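Local coordinates for protein 2-dehydropantoate 2-reductase, putative (PDB 2EW2) that probably catalyses the NADPH-dependent reduction of 2-dehydropantoate to (R)-pantoate, a step in making pantothenate, at residues K123-V128 with E154-P158; D148-E152 with G175-S179; E228-V232 with V294-C299. One frame throughout, in Å; residues are numbered along the deposited sequence.

Contacts 1 and 2 lie in the N-terminal Rossmann-type domain and share strand 151-155. Contact 1 pairs its C-terminal end with strand 126-131. Contact 2 pairs its N-terminal end with strand 178-180. Their centres are 19 Å apart, on the two edges of the same strand within one mixed sheet. Contact 3 is in the helical C-terminal domain, where helix 218-235 meets the start of helix 297-313. Its centre is 23 Å from that of contact 1 and 34 Å from that of contact 2. It touches neither. All three lie away from the magnesium-binding Glu311, although that residue is on helix 297-313, which begins in contact 3.

Contact 1: residues K123-V128 with E154-P158; sequences KENILV and ENIDP
Glu124 lays its CG over one face of the Asp157 carboxylate, 3.9 Å from Asp157 CG. Here two neighbouring inner strands of the Rossmann-type sheet, 126-131 and 151-155, pair antiparallel. The Glu124 and Asp157 side chains run side by side and point the same way. Their carboxylate planes are turned 67° apart, and Glu124 OE2 stays 4.9 Å from Asp157 OD2. The charges are alike, so each probably makes the other slightly easier to protonate. Asp157 OD1 accepts a hydrogen bond from the backbone of Ser159.

Val128 and Glu154 form a hydrogen-bonded pair. Val128 N donates a hydrogen bond to Glu154 O at 2.8 Å, and Glu154 N donates one back to Val128 O, more bent. Leu127 and Asn155 form the next, non-hydrogen-bonded pair. They face helix 161-173, and Leu127 CD2 rests 3.7 Å from Asn155 CA. Ile156 N then reaches Ile126 O at 3.0 Å in a nearly straight bond, lying in the carbonyl plane.

Ile156 carries the apolar part. Its CG1 branch is anti to its carbonyl carbon (chi1 -64°). This places CG1 near Val128 CG1 and lets CD1 reach Ile126 CG2 at 3.7 Å. Val184, Arg185 and Ile188 of helix 184-195 cover Val128. Glu154 OE1 accepts a bond from Arg185 N of that helix.

Beyond the paired residues the chains are bridged by water 1. It lies 2.8 Å from Ile126 O, is also bonded to Glu124 O, and accepts a hydrogen bond from Asp157 N at 3.0 Å.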
ATOM      1  N   LYS B 123      -0.526 -32.610  10.358  0.50 27.47           N
ATOM      2  CA  LYS B 123      -1.268 -31.400  10.775  0.50 27.37           C
ATOM      3  C   LYS B 123      -2.096 -31.610  12.045  0.50 26.78           C
ATOM      4  O   LYS B 123      -2.296 -30.674  12.823  0.50 26.67           O
ATOM      5  CB  LYS B 123      -2.149 -30.866   9.627  0.50 27.78           C
ATOM      6  CG  LYS B 123      -2.783 -29.481   9.875  0.50 28.18           C
ATOM      7  CD  LYS B 123      -3.725 -29.046   8.721  0.50 28.23           C
ATOM      8  CE  LYS B 123      -4.038 -27.538   8.781  0.50 28.06           C
ATOM      9  NZ  LYS B 123      -4.673 -27.015   7.534  0.50 30.03           N
ATOM     10  N   GLU B 124      -2.544 -32.847  12.269  1.00 26.17           N
ATOM     11  CA  GLU B 124      -3.362 -33.186  13.445  1.00 24.96           C
ATOM     12  C   GLU B 124      -2.576 -33.131  14.759  1.00 23.00           C
ATOM     13  O   GLU B 124      -3.169 -33.081  15.854  1.00 22.01           O
ATOM     14  CB  GLU B 124      -3.947 -34.604  13.281  1.00 25.51           C
ATOM     15  CG  GLU B 124      -4.921 -34.776  12.115  1.00 29.88           C
ATOM     16  CD  GLU B 124      -4.241 -35.085  10.794  1.00 33.80           C
ATOM     17  OE1 GLU B 124      -3.006 -35.333  10.766  1.00 34.30           O
ATOM     18  OE2 GLU B 124      -4.960 -35.081   9.773  1.00 37.07           O
ATOM     19  N   ASN B 125      -1.249 -33.155  14.631  1.00 20.94           N
ATOM     20  CA  ASN B 125      -0.331 -33.289  15.764  1.00 19.82           C
ATOM     21  C   ASN B 125       0.364 -31.982  16.108  1.00 18.85           C
ATOM     22  O   ASN B 125       1.389 -31.976  16.774  1.00 18.53           O
ATOM     23  CB  ASN B 125       0.770 -34.335  15.458  1.00 19.56           C
ATOM     24  CG  ASN B 125       0.235 -35.743  15.230  1.00 21.07           C
ATOM     25  OD1 ASN B 125      -0.974 -35.980  15.235  1.00 20.90           O
ATOM     26  ND2 ASN B 125       1.157 -36.687  14.994  1.00 19.90           N
ATOM     27  N   ILE B 126      -0.178 -30.866  15.647  1.00 18.65           N
ATOM     28  CA  ILE B 126       0.443 -29.586  15.933  1.00 18.21           C
ATOM     29  C   ILE B 126      -0.251 -28.868  17.089  1.00 17.73           C
ATOM     30  O   ILE B 126      -1.479 -28.658  17.067  1.00 17.43           O
ATOM     31  CB  ILE B 126       0.494 -28.685  14.669  1.00 18.82           C
ATOM     32  CG1 ILE B 126       1.280 -29.400  13.552  1.00 17.52           C
ATOM     33  CG2 ILE B 126       1.149 -27.317  15.006  1.00 18.36           C
ATOM     34  CD1 ILE B 126       1.141 -28.711  12.214  1.00 19.09           C
ATOM     35  N   LEU B 127       0.550 -28.493  18.081  1.00 16.97           N
ATOM     36  CA  LEU B 127       0.089 -27.705  19.234  1.00 17.45           C
ATOM     37  C   LEU B 127       0.731 -26.331  19.177  1.00 17.65           C
ATOM     38  O   LEU B 127       1.854 -26.179  18.670  1.00 18.28           O
ATOM     39  CB  LEU B 127       0.511 -28.372  20.556  1.00 17.27           C
ATOM     40  CG  LEU B 127       0.407 -29.900  20.697  1.00 17.23           C
ATOM     41  CD1 LEU B 127       0.969 -30.402  22.039  1.00 16.28           C
ATOM     42  CD2 LEU B 127      -1.012 -30.346  20.511  1.00 16.62           C
ATOM     43  N   VAL B 128       0.053 -25.332  19.722  1.00 17.26           N
ATOM     44  CA  VAL B 128       0.648 -23.996  19.777  1.00 18.23           C
ATOM     45  C   VAL B 128       0.676 -23.546  21.228  1.00 18.77           C
ATOM     46  O   VAL B 128      -0.227 -23.862  21.992  1.00 18.39           O
ATOM     47  CB  VAL B 128      -0.112 -23.007  18.837  1.00 18.29           C
ATOM     48  CG1 VAL B 128      -1.601 -22.926  19.183  1.00 18.52           C
ATOM     49  CG2 VAL B 128       0.531 -21.648  18.828  1.00 20.60           C
ATOM     50  N   GLU B 154      -2.395 -25.145  23.320  1.00 20.55           N
ATOM     51  CA  GLU B 154      -3.656 -25.520  22.702  1.00 21.33           C
ATOM     52  C   GLU B 154      -3.331 -26.368  21.479  1.00 20.66           C
ATOM     53  O   GLU B 154      -2.419 -26.041  20.746  1.00 19.84           O
ATOM     54  CB  GLU B 154      -4.430 -24.253  22.269  1.00 21.25           C
ATOM     55  CG  GLU B 154      -5.805 -24.565  21.737  1.00 22.64           C
ATOM     56  CD  GLU B 154      -6.643 -23.358  21.332  1.00 22.29           C
ATOM     57  OE1 GLU B 154      -6.165 -22.192  21.322  1.00 20.69           O
ATOM     58  OE2 GLU B 154      -7.829 -23.603  21.014  1.00 26.90           O
ATOM     59  N   ASN B 155      -4.054 -27.470  21.288  1.00 20.61           N
ATOM     60  CA  ASN B 155      -4.021 -28.228  20.024  1.00 20.64           C
ATOM     61  C   ASN B 155      -4.727 -27.430  18.944  1.00 20.49           C
ATOM     62  O   ASN B 155      -5.769 -26.823  19.199  1.00 20.35           O
ATOM     63  CB  ASN B 155      -4.728 -29.585  20.157  1.00 20.36           C
ATOM     64  CG  ASN B 155      -6.116 -29.463  20.762  1.00 21.33           C
ATOM     65  OD1 ASN B 155      -7.120 -29.839  20.150  1.00 23.44           O
ATOM     66  ND2 ASN B 155      -6.179 -28.923  21.971  1.00 18.08           N
ATOM     67  N   ILE B 156      -4.165 -27.438  17.743  1.00 20.31           N
ATOM     68  CA  ILE B 156      -4.783 -26.749  16.626  1.00 21.31           C
ATOM     69  C   ILE B 156      -5.918 -27.568  16.028  1.00 21.17           C
ATOM     70  O   ILE B 156      -6.932 -27.006  15.618  1.00 21.77           O
ATOM     71  CB  ILE B 156      -3.739 -26.402  15.538  1.00 21.21           C
ATOM     72  CG1 ILE B 156      -2.722 -25.409  16.125  1.00 21.08           C
ATOM     73  CG2 ILE B 156      -4.443 -25.870  14.258  1.00 23.11           C
ATOM     74  CD1 ILE B 156      -1.654 -24.948  15.140  1.00 22.85           C
ATOM     75  N   ASP B 157      -5.733 -28.887  15.984  1.00 20.74           N
ATOM     76  CA  ASP B 157      -6.694 -29.828  15.399  1.00 20.29           C
ATOM     77  C   ASP B 157      -7.455 -30.534  16.533  1.00 19.68           C
ATOM     78  O   ASP B 157      -6.844 -30.915  17.522  1.00 19.43           O
ATOM     79  CB  ASP B 157      -5.925 -30.859  14.564  1.00 20.00           C
ATOM     80  CG  ASP B 157      -6.836 -31.779  13.783  1.00 22.04           C
ATOM     81  OD1 ASP B 157      -7.378 -32.733  14.389  1.00 21.33           O
ATOM     82  OD2 ASP B 157      -6.995 -31.562  12.558  1.00 22.66           O
ATOM     83  N   PRO B 158      -8.780 -30.723  16.389  1.00 20.26           N
ATOM     84  CA  PRO B 158      -9.536 -31.310  17.516  1.00 20.43           C
ATOM     85  C   PRO B 158      -9.064 -32.696  17.959  1.00 20.25           C
ATOM     86  O   PRO B 158      -9.244 -33.049  19.129  1.00 20.59           O
ATOM     87  CB  PRO B 158     -10.982 -31.341  16.996  1.00 19.93           C
ATOM     88  CG  PRO B 158     -10.857 -31.294  15.514  1.00 20.86           C
ATOM     89  CD  PRO B 158      -9.672 -30.412  15.253  1.00 19.89           C
TER
HETATM   90  O   HOH W   1      -3.479 -30.549  17.049  1.00 18.98           O

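Contact 2: residues D148-E152 with G175-S179; sequences DGEIE and GLNPS
Asn177 O is held from two sources. Water 2 donates to it at 2.6 Å, and Ile151 N adds a weak bond at 3.3 Å. The same water donates to Glu150 OE1 at 2.8 Å, so it ties the glutamate side chain to the backbone across the gap. Glu150 CG sits between its backbone N and carbonyl carbon (chi1 59°), and the chain extends from there to bring OE1 to the water.

The contact joins the two strands of a beta-alpha-beta unit. Strand 151-155 leads into helix 161-173, and the chain returns through strand 178-180, parallel to the first. Gly175 closes the end of the helix in a Schellman motif. Ile151 is paired with Pro178, and Glu152 with Ser179. Ser179 N donates to Ile151 O at 2.9 Å. Pro178 CA approaches the same Ile151 O at 3.1 Å in a CA-H...O contact.

Ahead of the paired residues, Asn177 extends the link with its side chain. Its ND2 donates to Gly149 O at 3.1 Å, and that oxygen lies close to the plane of the amide.

On the side facing the helices, Ile151 and Leu176 lie side by side and point the same way. Ile151 CD1 meets Leu176 CD2 at 4.2 Å. Leu18, Met21 and Leu22 of helix 13-24 pack on Leu176, and Phe171 touches both Leu176 and Pro178. Trp133 NE1 donates a hydrogen bond to Leu176 O.

The ring nitrogen of Pro178 faces away from strand 151-155, on the outer side of this outermost strand of the chain's sheet. The proline therefore costs no bond here, and the pairing through Asn177 O and Ser179 N is kept.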
ATOM      1  N   ASP B 148       9.695 -16.674  37.807  0.70 28.41           N
ATOM      2  CA  ASP B 148       8.610 -17.618  37.623  0.70 28.68           C
ATOM      3  C   ASP B 148       8.141 -17.577  36.167  0.70 28.10           C
ATOM      4  O   ASP B 148       8.721 -16.881  35.329  0.70 27.93           O
ATOM      5  CB  ASP B 148       7.444 -17.290  38.579  0.70 29.40           C
ATOM      6  CG  ASP B 148       6.878 -15.877  38.383  0.70 31.61           C
ATOM      7  OD1 ASP B 148       6.914 -15.338  37.251  0.70 34.69           O
ATOM      8  OD2 ASP B 148       6.366 -15.296  39.368  0.70 34.38           O
ATOM      9  N   GLY B 149       7.089 -18.325  35.872  1.00 27.54           N
ATOM     10  CA  GLY B 149       6.461 -18.255  34.557  1.00 26.83           C
ATOM     11  C   GLY B 149       5.397 -19.320  34.422  1.00 26.37           C
ATOM     12  O   GLY B 149       5.024 -19.972  35.408  1.00 25.31           O
ATOM     13  N   GLU B 150       4.916 -19.477  33.191  1.00 25.64           N
ATOM     14  CA  GLU B 150       3.891 -20.445  32.856  1.00 26.07           C
ATOM     15  C   GLU B 150       3.949 -20.680  31.360  1.00 24.89           C
ATOM     16  O   GLU B 150       4.595 -19.922  30.631  1.00 24.58           O
ATOM     17  CB  GLU B 150       2.491 -19.957  33.277  1.00 25.74           C
ATOM     18  CG  GLU B 150       2.048 -18.643  32.641  1.00 28.28           C
ATOM     19  CD  GLU B 150       0.575 -18.315  32.912  1.00 29.58           C
ATOM     20  OE1 GLU B 150      -0.267 -19.245  32.960  1.00 35.18           O
ATOM     21  OE2 GLU B 150       0.256 -17.121  33.066  1.00 33.20           O
ATOM     22  N   ILE B 151       3.291 -21.749  30.912  1.00 24.14           N
ATOM     23  CA  ILE B 151       3.120 -21.999  29.490  1.00 22.63           C
ATOM     24  C   ILE B 151       1.655 -22.310  29.286  1.00 22.99           C
ATOM     25  O   ILE B 151       1.107 -23.164  29.981  1.00 23.11           O
ATOM     26  CB  ILE B 151       4.001 -23.188  28.996  1.00 23.32           C
ATOM     27  CG1 ILE B 151       5.483 -22.923  29.274  1.00 22.33           C
ATOM     28  CG2 ILE B 151       3.800 -23.464  27.468  1.00 21.15           C
ATOM     29  CD1 ILE B 151       6.404 -24.022  28.803  1.00 21.71           C
ATOM     30  N   GLU B 152       1.015 -21.599  28.361  1.00 21.39           N
ATOM     31  CA  GLU B 152      -0.335 -21.920  27.938  1.00 22.48           C
ATOM     32  C   GLU B 152      -0.216 -22.615  26.575  1.00 21.49           C
ATOM     33  O   GLU B 152       0.613 -22.211  25.758  1.00 20.17           O
ATOM     34  CB  GLU B 152      -1.188 -20.647  27.830  1.00 22.33           C
ATOM     35  CG  GLU B 152      -1.352 -19.877  29.157  1.00 24.51           C
ATOM     36  CD  GLU B 152      -2.292 -18.675  29.036  1.00 26.96           C
ATOM     37  OE1 GLU B 152      -2.297 -18.006  27.970  1.00 32.43           O
ATOM     38  OE2 GLU B 152      -3.053 -18.416  30.002  1.00 34.32           O
ATOM     39  N   GLY B 175       7.577 -28.766  36.535  1.00 25.54           N
ATOM     40  CA  GLY B 175       7.535 -27.444  37.176  1.00 24.95           C
ATOM     41  C   GLY B 175       7.346 -26.273  36.220  1.00 24.40           C
ATOM     42  O   GLY B 175       7.589 -25.118  36.572  1.00 23.17           O
ATOM     43  N   LEU B 176       6.885 -26.560  35.002  1.00 24.06           N
ATOM     44  CA  LEU B 176       6.780 -25.518  33.985  1.00 23.19           C
ATOM     45  C   LEU B 176       5.513 -24.683  34.097  1.00 22.93           C
ATOM     46  O   LEU B 176       5.328 -23.749  33.320  1.00 23.34           O
ATOM     47  CB  LEU B 176       6.936 -26.123  32.590  1.00 23.22           C
ATOM     48  CG  LEU B 176       8.361 -26.476  32.150  1.00 23.38           C
ATOM     49  CD1 LEU B 176       8.348 -27.430  30.990  1.00 22.16           C
ATOM     50  CD2 LEU B 176       9.093 -25.195  31.764  1.00 24.86           C
ATOM     51  N   ASN B 177       4.657 -24.990  35.078  1.00 22.94           N
ATOM     52  CA  ASN B 177       3.365 -24.292  35.279  1.00 23.11           C
ATOM     53  C   ASN B 177       2.480 -24.197  34.011  1.00 22.74           C
ATOM     54  O   ASN B 177       2.015 -23.111  33.639  1.00 22.41           O
ATOM     55  CB  ASN B 177       3.547 -22.903  35.922  1.00 23.83           C
ATOM     56  CG  ASN B 177       4.039 -22.969  37.375  1.00 25.75           C
ATOM     57  OD1 ASN B 177       3.635 -23.838  38.161  1.00 28.44           O
ATOM     58  ND2 ASN B 177       4.918 -22.048  37.728  1.00 26.47           N
ATOM     59  N   PRO B 178       2.201 -25.350  33.375  1.00 23.05           N
ATOM     60  CA  PRO B 178       1.396 -25.360  32.155  1.00 22.51           C
ATOM     61  C   PRO B 178      -0.088 -25.206  32.429  1.00 22.81           C
ATOM     62  O   PRO B 178      -0.551 -25.518  33.530  1.00 23.17           O
ATOM     63  CB  PRO B 178       1.642 -26.761  31.616  1.00 22.65           C
ATOM     64  CG  PRO B 178       1.755 -27.580  32.848  1.00 22.54           C
ATOM     65  CD  PRO B 178       2.597 -26.718  33.763  1.00 22.49           C
ATOM     66  N   SER B 179      -0.830 -24.739  31.431  1.00 22.27           N
ATOM     67  CA  SER B 179      -2.262 -24.861  31.445  1.00 22.58           C
ATOM     68  C   SER B 179      -2.763 -25.057  30.019  1.00 22.22           C
ATOM     69  O   SER B 179      -2.158 -24.566  29.067  1.00 21.78           O
ATOM     70  CB  SER B 179      -2.921 -23.630  32.075  1.00 22.96           C
ATOM     71  OG  SER B 179      -2.852 -22.513  31.221  1.00 25.78           O
TER
HETATM   72  O   HOH W   2      -0.336 -21.973  33.410  1.00 57.86           O

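Contact 3: residues E228-V232 with V294-C299; sequences EFAAV and VATPFC
The start of helix 297-313 is gripped by a carboxylate from helix 218-235, inside the helical C-terminal domain of the ketopantoate reductase family. Glu228 supplies it. OE1 accepts a hydrogen bond from Cys299 N at 2.8 Å, and OE2 accepts one from Phe298 N at 2.8 Å. Both oxygens use their syn lone pairs, so the carboxylate binds successive N-H groups of the first turn. The paired bonds fix the rotation of the group. The Glu228 chain is fully extended beyond CG (chi2 180°), which carries the carboxylate straight across to the other helix.

Thr296 occupies the N-cap position, yet its side chain makes no capping bond. The glutamate from the other helix thus satisfies two of the N-H groups at this helix start. The positive end of the helix dipole would probably favour the ionised form of this buried acid. Pro297 CD packs close to Glu228 OE2, at 3.2 Å, and the proline nitrogen has no hydrogen to offer.

Apolar groups continue the contact toward the C-terminal end of segment 228-232. Val294 CG1 touches both Ala231 CB and Val232 CG2, 3.8 Å from each. Val232 CG2 also meets Thr296 CG2 at 3.6 Å, the two side chains crossing at about a right angle. Trp189 of helix 184-195 and Lys288 of helix 282-292 also touch Val232.

The second subunit lies next to the contact. Its Pro297 packs on Pro297 here, and its Met301 packs on Phe298, so this first turn borders the dimer interface.

Cys299 also makes a sulfur-aromatic contact with Phe229. Its SG stands oblique to the ring, 4.7 Å from the centroid and 3.8 Å from Phe229 CE1.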
ATOM      1  N   GLU B 228      -9.216  -7.962   6.932  1.00 19.44           N
ATOM      2  CA  GLU B 228      -8.442  -8.994   6.230  1.00 19.07           C
ATOM      3  C   GLU B 228      -7.932 -10.071   7.181  1.00 19.07           C
ATOM      4  O   GLU B 228      -8.074 -11.274   6.886  1.00 18.58           O
ATOM      5  CB  GLU B 228      -7.290  -8.382   5.432  1.00 19.54           C
ATOM      6  CG  GLU B 228      -7.754  -7.525   4.251  1.00 18.84           C
ATOM      7  CD  GLU B 228      -6.618  -6.922   3.461  1.00 19.44           C
ATOM      8  OE1 GLU B 228      -5.437  -7.241   3.730  1.00 20.12           O
ATOM      9  OE2 GLU B 228      -6.911  -6.130   2.538  1.00 20.86           O
ATOM     10  N   PHE B 229      -7.342  -9.656   8.308  1.00 18.22           N
ATOM     11  CA  PHE B 229      -6.987 -10.604   9.376  1.00 18.27           C
ATOM     12  C   PHE B 229      -8.180 -11.462   9.790  1.00 18.17           C
ATOM     13  O   PHE B 229      -8.075 -12.691   9.829  1.00 18.56           O
ATOM     14  CB  PHE B 229      -6.380  -9.905  10.609  1.00 18.04           C
ATOM     15  CG  PHE B 229      -4.925  -9.574  10.454  1.00 18.02           C
ATOM     16  CD1 PHE B 229      -4.519  -8.507   9.658  1.00 18.38           C
ATOM     17  CD2 PHE B 229      -3.962 -10.324  11.106  1.00 16.49           C
ATOM     18  CE1 PHE B 229      -3.157  -8.209   9.516  1.00 19.55           C
ATOM     19  CE2 PHE B 229      -2.610 -10.042  10.967  1.00 16.94           C
ATOM     20  CZ  PHE B 229      -2.209  -8.978  10.159  1.00 17.20           C
ATOM     21  N   ALA B 230      -9.299 -10.817  10.096  1.00 17.92           N
ATOM     22  CA  ALA B 230     -10.528 -11.511  10.514  1.00 17.54           C
ATOM     23  C   ALA B 230     -11.114 -12.450   9.463  1.00 17.94           C
ATOM     24  O   ALA B 230     -11.559 -13.558   9.799  1.00 17.99           O
ATOM     25  CB  ALA B 230     -11.583 -10.515  10.966  1.00 17.38           C
ATOM     26  N   ALA B 231     -11.119 -12.021   8.200  1.00 17.69           N
ATOM     27  CA  ALA B 231     -11.631 -12.849   7.107  1.00 18.00           C
ATOM     28  C   ALA B 231     -10.891 -14.185   6.974  1.00 18.36           C
ATOM     29  O   ALA B 231     -11.532 -15.227   6.784  1.00 18.52           O
ATOM     30  CB  ALA B 231     -11.614 -12.087   5.774  1.00 18.22           C
ATOM     31  N   VAL B 232      -9.562 -14.142   7.092  1.00 17.28           N
ATOM     32  CA  VAL B 232      -8.713 -15.321   7.015  1.00 17.88           C
ATOM     33  C   VAL B 232      -8.780 -16.171   8.314  1.00 18.57           C
ATOM     34  O   VAL B 232      -8.895 -17.417   8.255  1.00 19.02           O
ATOM     35  CB  VAL B 232      -7.248 -14.917   6.698  1.00 18.06           C
ATOM     36  CG1 VAL B 232      -6.330 -16.093   6.766  1.00 16.52           C
ATOM     37  CG2 VAL B 232      -7.154 -14.209   5.337  1.00 18.40           C
ATOM     38  N   VAL B 294      -9.263 -16.015  -0.199  1.00 20.91           N
ATOM     39  CA  VAL B 294      -9.698 -14.807   0.501  1.00 19.86           C
ATOM     40  C   VAL B 294      -8.790 -13.669   0.078  1.00 19.48           C
ATOM     41  O   VAL B 294      -7.566 -13.774   0.181  1.00 19.41           O
ATOM     42  CB  VAL B 294      -9.587 -14.978   2.046  1.00 20.18           C
ATOM     43  CG1 VAL B 294      -9.906 -13.662   2.770  1.00 19.78           C
ATOM     44  CG2 VAL B 294     -10.507 -16.096   2.529  1.00 18.39           C
ATOM     45  N   ALA B 295      -9.391 -12.592  -0.403  1.00 18.74           N
ATOM     46  CA  ALA B 295      -8.639 -11.419  -0.823  1.00 18.87           C
ATOM     47  C   ALA B 295      -8.012 -10.746   0.395  1.00 17.99           C
ATOM     48  O   ALA B 295      -8.680 -10.526   1.373  1.00 18.31           O
ATOM     49  CB  ALA B 295      -9.552 -10.452  -1.581  1.00 19.73           C
ATOM     50  N   THR B 296      -6.713 -10.466   0.338  1.00 17.88           N
ATOM     51  CA  THR B 296      -6.035  -9.717   1.403  1.00 17.43           C
ATOM     52  C   THR B 296      -5.124  -8.642   0.768  1.00 17.07           C
ATOM     53  O   THR B 296      -3.918  -8.625   0.998  1.00 16.68           O
ATOM     54  CB  THR B 296      -5.188 -10.648   2.300  1.00 16.78           C
ATOM     55  OG1 THR B 296      -4.173 -11.253   1.498  1.00 17.83           O
ATOM     56  CG2 THR B 296      -6.046 -11.752   2.932  1.00 16.18           C
ATOM     57  N   PRO B 297      -5.705  -7.744  -0.051  1.00 17.12           N
ATOM     58  CA  PRO B 297      -4.855  -6.826  -0.813  1.00 16.74           C
ATOM     59  C   PRO B 297      -4.087  -5.779   0.018  1.00 16.60           C
ATOM     60  O   PRO B 297      -2.960  -5.441  -0.334  1.00 17.50           O
ATOM     61  CB  PRO B 297      -5.865  -6.140  -1.745  1.00 16.55           C
ATOM     62  CG  PRO B 297      -7.156  -6.175  -0.948  1.00 15.76           C
ATOM     63  CD  PRO B 297      -7.136  -7.529  -0.346  1.00 16.72           C
ATOM     64  N   PHE B 298      -4.676  -5.246   1.086  1.00 16.94           N
ATOM     65  CA  PHE B 298      -3.919  -4.294   1.927  1.00 17.43           C
ATOM     66  C   PHE B 298      -2.719  -4.988   2.576  1.00 17.27           C
ATOM     67  O   PHE B 298      -1.619  -4.431   2.607  1.00 17.58           O
ATOM     68  CB  PHE B 298      -4.804  -3.621   2.974  1.00 16.59           C
ATOM     69  CG  PHE B 298      -5.619  -2.458   2.443  1.00 17.62           C
ATOM     70  CD1 PHE B 298      -6.243  -2.521   1.190  1.00 17.85           C
ATOM     71  CD2 PHE B 298      -5.768  -1.294   3.209  1.00 15.80           C
ATOM     72  CE1 PHE B 298      -7.027  -1.428   0.717  1.00 16.48           C
ATOM     73  CE2 PHE B 298      -6.543  -0.201   2.739  1.00 15.61           C
ATOM     74  CZ  PHE B 298      -7.165  -0.280   1.503  1.00 16.19           C
ATOM     75  N   CYS B 299      -2.914  -6.209   3.059  1.00 16.71           N
ATOM     76  CA  CYS B 299      -1.772  -7.000   3.585  1.00 16.76           C
ATOM     77  C   CYS B 299      -0.714  -7.211   2.535  1.00 16.38           C
ATOM     78  O   CYS B 299       0.466  -7.080   2.821  1.00 16.27           O
ATOM     79  CB  CYS B 299      -2.219  -8.370   4.154  1.00 16.60           C
ATOM     80  SG  CYS B 299      -3.012  -8.221   5.749  1.00 18.00           S
TER